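Local structure of pseudoazurin (Methylobacterium extorquens, 1PMY) at residues 24-28 with 67-71. The protein binds a single copper ion and probably serves as a small periplasmic electron carrier of the plastocyanin/azurin family. Numbering follows the deposited sequence.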
ATOM      1  N   ARG A  24       3.791   2.350  -8.922  1.00 14.07           N
ATOM      2  CA  ARG A  24       4.864   3.358  -9.180  1.00 14.39           C
ATOM      3  C   ARG A  24       4.217   4.676  -9.548  1.00 14.09           C
ATOM      4  O   ARG A  24       3.426   4.627 -10.518  1.00 14.54           O
ATOM      5  CB  ARG A  24       5.882   2.844 -10.157  1.00 16.32           C
ATOM      6  CG  ARG A  24       6.557   1.532  -9.754  1.00 18.81           C
ATOM      7  CD  ARG A  24       7.489   1.021 -10.829  1.00 21.64           C
ATOM      8  NE  ARG A  24       7.575  -0.478 -10.798  1.00 23.48           N
ATOM      9  CZ  ARG A  24       8.602  -1.125 -10.257  1.00 24.49           C
ATOM     10  NH1 ARG A  24       9.659  -0.475  -9.775  1.00 24.48           N
ATOM     11  NH2 ARG A  24       8.592  -2.468 -10.152  1.00 25.25           N
ATOM     12  N   LEU A  25       4.412   5.761  -8.878  1.00 13.17           N
ATOM     13  CA  LEU A  25       3.764   7.056  -9.115  1.00 13.48           C
ATOM     14  C   LEU A  25       4.846   8.145  -9.165  1.00 14.17           C
ATOM     15  O   LEU A  25       5.938   7.973  -8.678  1.00 13.30           O
ATOM     16  CB  LEU A  25       2.935   7.420  -7.836  1.00 13.77           C
ATOM     17  CG  LEU A  25       1.721   6.547  -7.523  1.00 13.95           C
ATOM     18  CD1 LEU A  25       0.923   7.178  -6.379  1.00 13.52           C
ATOM     19  CD2 LEU A  25       0.813   6.458  -8.722  1.00 14.51           C
ATOM     20  N   LYS A  26       4.382   9.285  -9.651  1.00 13.18           N
ATOM     21  CA  LYS A  26       5.163  10.511  -9.695  1.00 14.57           C
ATOM     22  C   LYS A  26       4.528  11.419  -8.643  1.00 14.22           C
ATOM     23  O   LYS A  26       3.356  11.184  -8.317  1.00 13.81           O
ATOM     24  CB  LYS A  26       5.014  11.251 -11.042  1.00 16.05           C
ATOM     25  CG  LYS A  26       5.705  10.411 -12.154  1.00 18.45           C
ATOM     26  CD  LYS A  26       6.605  11.351 -12.957  1.00 20.80           C
ATOM     27  CE  LYS A  26       7.750  11.965 -12.087  1.00 21.81           C
ATOM     28  NZ  LYS A  26       8.156  13.243 -12.803  1.00 22.36           N
ATOM     29  N   PRO A  27       5.317  12.351  -8.147  1.00 13.99           N
ATOM     30  CA  PRO A  27       4.782  13.302  -7.154  1.00 14.42           C
ATOM     31  C   PRO A  27       3.600  14.026  -7.824  1.00 13.58           C
ATOM     32  O   PRO A  27       3.663  14.435  -9.004  1.00 13.69           O
ATOM     33  CB  PRO A  27       5.981  14.203  -6.848  1.00 14.98           C
ATOM     34  CG  PRO A  27       7.141  13.696  -7.575  1.00 14.50           C
ATOM     35  CD  PRO A  27       6.694  12.654  -8.546  1.00 14.24           C
ATOM     36  N   GLY A  28       2.524  14.205  -7.073  1.00 13.41           N
ATOM     37  CA  GLY A  28       1.284  14.850  -7.581  1.00 12.46           C
ATOM     38  C   GLY A  28       0.268  13.771  -7.978  1.00 11.90           C
ATOM     39  O   GLY A  28      -0.917  14.119  -7.990  1.00 12.48           O
ATOM     40  N   LYS A  67      -3.845  11.427  -2.420  1.00 12.68           N
ATOM     41  CA  LYS A  67      -2.916  12.189  -3.275  1.00 13.82           C
ATOM     42  C   LYS A  67      -1.523  12.067  -2.608  1.00 13.91           C
ATOM     43  O   LYS A  67      -1.428  12.002  -1.314  1.00 14.17           O
ATOM     44  CB  LYS A  67      -3.387  13.604  -3.529  1.00 14.39           C
ATOM     45  CG  LYS A  67      -2.636  14.335  -4.648  1.00 14.92           C
ATOM     46  CD  LYS A  67      -3.256  15.691  -4.849  1.00 15.49           C
ATOM     47  CE  LYS A  67      -2.853  16.616  -5.944  1.00 15.93           C
ATOM     48  NZ  LYS A  67      -2.905  15.901  -7.237  1.00 16.42           N
ATOM     49  N   PHE A  68      -0.500  11.978  -3.436  1.00 13.82           N
ATOM     50  CA  PHE A  68       0.859  11.781  -2.969  1.00 14.26           C
ATOM     51  C   PHE A  68       1.750  12.948  -3.377  1.00 15.97           C
ATOM     52  O   PHE A  68       1.943  13.172  -4.592  1.00 17.11           O
ATOM     53  CB  PHE A  68       1.460  10.488  -3.486  1.00 13.46           C
ATOM     54  CG  PHE A  68       0.806   9.261  -2.992  1.00 12.93           C
ATOM     55  CD1 PHE A  68      -0.338   8.709  -3.564  1.00 12.66           C
ATOM     56  CD2 PHE A  68       1.410   8.583  -1.915  1.00 13.17           C
ATOM     57  CE1 PHE A  68      -0.907   7.539  -3.058  1.00 12.57           C
ATOM     58  CE2 PHE A  68       0.859   7.432  -1.378  1.00 12.94           C
ATOM     59  CZ  PHE A  68      -0.291   6.895  -1.932  1.00 12.62           C
ATOM     60  N   ASP A  69       2.354  13.607  -2.387  1.00 18.05           N
ATOM     61  CA  ASP A  69       3.286  14.664  -2.745  1.00 19.20           C
ATOM     62  C   ASP A  69       4.715  14.378  -2.345  1.00 18.52           C
ATOM     63  O   ASP A  69       5.617  14.739  -3.131  1.00 18.78           O
ATOM     64  CB  ASP A  69       2.746  16.042  -2.338  1.00 21.36           C
ATOM     65  CG  ASP A  69       2.865  16.044  -0.810  1.00 23.26           C
ATOM     66  OD1 ASP A  69       2.139  15.226  -0.205  1.00 24.08           O
ATOM     67  OD2 ASP A  69       3.774  16.780  -0.297  1.00 25.62           O
ATOM     68  N   LYS A  70       4.942  13.753  -1.207  1.00 16.97           N
ATOM     69  CA  LYS A  70       6.315  13.497  -0.741  1.00 15.88           C
ATOM     70  C   LYS A  70       6.851  12.312  -1.479  1.00 14.87           C
ATOM     71  O   LYS A  70       6.117  11.264  -1.530  1.00 15.08           O
ATOM     72  CB  LYS A  70       6.351  13.199   0.752  1.00 17.54           C
ATOM     73  CG  LYS A  70       5.611  14.174   1.669  1.00 18.10           C
ATOM     74  CD  LYS A  70       6.492  15.362   1.997  1.00 19.46           C
ATOM     75  CE  LYS A  70       5.562  16.404   2.730  1.00 19.58           C
ATOM     76  NZ  LYS A  70       6.486  17.492   3.178  1.00 20.46           N
ATOM     77  N   GLU A  71       8.023  12.322  -1.998  1.00 13.43           N
ATOM     78  CA  GLU A  71       8.604  11.110  -2.660  1.00 12.95           C
ATOM     79  C   GLU A  71       9.080  10.086  -1.617  1.00 13.24           C
ATOM     80  O   GLU A  71       9.393  10.455  -0.455  1.00 15.17           O
ATOM     81  CB  GLU A  71       9.821  11.546  -3.477  1.00 12.13           C
ATOM     82  CG  GLU A  71       9.421  12.495  -4.652  1.00 12.36           C
ATOM     83  CD  GLU A  71      10.612  12.609  -5.586  1.00 14.00           C
ATOM     84  OE1 GLU A  71      11.583  11.880  -5.582  1.00 14.05           O
ATOM     85  OE2 GLU A  71      10.504  13.502  -6.386  1.00 14.98           O
TER
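Lys67 swings its chain away from its own backbone N (chi1 -167°), runs straight as far as CE and bends at the last torsion, which turns its amine onto Gly28. Lys67 NZ donates a hydrogen bond of 2.8 Å to Gly28 O. The amine approaches in the carbonyl plane, with a C=O...N angle of 150°. The backbone gives a second bond, from Gly28 N to Phe68 O at 2.7 Å. Gly28 is thus held at both its N-H and its C=O. Its phi is positive (98°), a backbone shape glycine adopts easily.

Toward the protein interior, Leu25 and Phe68 meet at about a right angle. One methyl, Leu25 CD1, reaches the ring at Phe68 CD1, 3.4 Å away. Val90 and Ile31 touch both side chains, and Tyr74 packs edge-to-face with Phe68, so this pair belongs to the hydrophobic interior of the cupredoxin beta-sandwich.

Further out, Pro27 CG rests 3.6 Å from Glu71 OE2, and the aliphatic Glu71 CG lies 3.9 Å from the same ring carbon. Glu71 OE1 takes hydrogen bonds from the backbone N of Asp94 and Lys95. Pro27 CB also approaches Asp69 O, at 3.8 Å.

The contact ties the turn after strand 17-25 to the loop between strands 64-67 and 72-77, away from the copper site. Its chemistry is layered: apolar side chains pack inside, while two hydrogen bonds fix the turn at Gly28. The lysine probably adds an electrostatic pull on the glycine carbonyl.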